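Local coordinates for protein diacylglycerol lipase (Aspergillus oryzae, PDB 5XK2) that probably hydrolyses the ester bonds of mono- and diacylglycerols as a class 3 lipase of the alpha/beta-hydrolase superfamily, at residues Val126-Asp129 / Arg130-Thr134. Sequence-based numbering, arbitrary orientation.
Sequences VVRD and RIIKT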
# COMPACT_ATOMS: atom_id res chain seq x y z
N VAL A 126 -5.20 1.00 23.35
CA VAL A 126 -5.66 -0.39 23.41
C VAL A 126 -4.65 -1.27 24.15
O VAL A 126 -5.04 -2.22 24.84
CB VAL A 126 -5.92 -0.95 21.98
CG1 VAL A 126 -6.07 -2.47 21.99
CG2 VAL A 126 -7.17 -0.32 21.39
N VAL A 127 -3.36 -1.00 23.98
CA VAL A 127 -2.34 -1.79 24.69
C VAL A 127 -1.67 -1.14 25.90
O VAL A 127 -0.84 -1.77 26.57
CB VAL A 127 -1.25 -2.25 23.69
CG1 VAL A 127 -1.82 -3.25 22.70
CG2 VAL A 127 -0.65 -1.06 22.95
N ARG A 128 -2.01 0.11 26.21
CA ARG A 128 -1.32 0.85 27.26
C ARG A 128 -1.34 0.19 28.65
O ARG A 128 -0.32 0.12 29.33
CB ARG A 128 -1.91 2.26 27.37
CG ARG A 128 -1.49 3.01 28.61
CD ARG A 128 -1.90 4.49 28.54
NE ARG A 128 -3.36 4.68 28.61
CZ ARG A 128 -3.95 5.87 28.54
NH1 ARG A 128 -3.21 6.97 28.40
NH2 ARG A 128 -5.27 5.97 28.63
N ASP A 129 -2.52 -0.26 29.08
CA ASP A 129 -2.65 -0.82 30.42
C ASP A 129 -1.79 -2.07 30.62
O ASP A 129 -1.11 -2.21 31.65
CB ASP A 129 -4.12 -1.14 30.70
CG ASP A 129 -4.97 0.12 30.79
OD1 ASP A 129 -4.41 1.20 31.09
OD2 ASP A 129 -6.20 0.02 30.58
N ARG A 130 -1.81 -2.96 29.64
CA ARG A 130 -0.98 -4.18 29.64
C ARG A 130 0.50 -3.85 29.69
O ARG A 130 1.28 -4.48 30.40
CB ARG A 130 -1.23 -4.99 28.38
CG ARG A 130 -2.25 -6.05 28.47
CD ARG A 130 -2.46 -6.55 27.06
NE ARG A 130 -3.24 -5.60 26.27
CZ ARG A 130 -3.68 -5.86 25.05
NH1 ARG A 130 -3.36 -7.01 24.47
NH2 ARG A 130 -4.43 -4.98 24.42
N ILE A 131 0.90 -2.84 28.91
CA ILE A 131 2.31 -2.48 28.84
C ILE A 131 2.80 -1.85 30.15
O ILE A 131 3.86 -2.19 30.66
CB ILE A 131 2.56 -1.54 27.64
CG1 ILE A 131 2.42 -2.35 26.34
CG2 ILE A 131 3.94 -0.89 27.74
CD1 ILE A 131 2.40 -1.51 25.06
N ILE A 132 2.00 -0.96 30.73
CA ILE A 132 2.36 -0.36 32.00
C ILE A 132 2.42 -1.41 33.11
O ILE A 132 3.33 -1.39 33.94
CB ILE A 132 1.36 0.76 32.36
CG1 ILE A 132 1.59 1.94 31.42
CG2 ILE A 132 1.52 1.19 33.82
CD1 ILE A 132 0.57 3.04 31.58
N LYS A 133 1.46 -2.34 33.09
CA LYS A 133 1.45 -3.44 34.05
C LYS A 133 2.76 -4.19 33.98
O LYS A 133 3.39 -4.49 35.00
CB LYS A 133 0.28 -4.39 33.79
CG LYS A 133 0.23 -5.61 34.73
CD LYS A 133 -0.77 -6.64 34.22
CE LYS A 133 -1.06 -7.75 35.24
NZ LYS A 133 -0.37 -9.05 34.92
N THR A 134 3.19 -4.46 32.75
CA THR A 134 4.43 -5.20 32.53
C THR A 134 5.66 -4.41 32.94
O THR A 134 6.58 -4.96 33.55
CB THR A 134 4.54 -5.64 31.06
OG1 THR A 134 3.42 -6.48 30.73
CG2 THR A 134 5.83 -6.42 30.83
O HOH W 1 -4.00 -3.20 27.68
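R130 leaves its backbone with an unusual first torsion (chi1 -93°) and bends at chi3, which swings its guanidinium back along the helix to V126, one turn earlier. There NH2 donates to V126 O at 2.9 Å, with the oxygen close to the guanidinium plane but the nitrogen lying 45° above the carbonyl plane. R130 N does not bond to V126 O directly but donates a hydrogen bond to a water, which in turn donates to V126 O; the water takes the place of the backbone link, and the side-chain NH2 adds a second grip on the same oxygen. The water also accepts from R130 NE (2.9 Å), so side chain, solvent and carbonyl close a ring that limits rotation of the guanidinium. Over one face of the group sits V127 CG1, 3.6 Å from R130 NH2. The backbone of V127 deviates here from both its neighbours.

I131 N reaches V127 O at 3.1 Å, and I132 N meets R128 O in a straighter bond (169° at the hydrogen). On the inner side, I131 CD1 packs on V127 CG2 at 3.7 Å, and both side chains touch F88 of strand 83-89. R128 and I132 run side by side, with I132 CD1 against the aliphatic CG of R128 at 3.6 Å; the charged end of R128 continues to a salt bridge with D165. A turn further on, R130 O accepts from both T134 N and T134 OG1, from opposite faces of its plane. A water is thus inserted into one i to i+4 backbone bond of amphipathic helix 118-138, which lies against the central sheet of an alpha/beta-hydrolase fold.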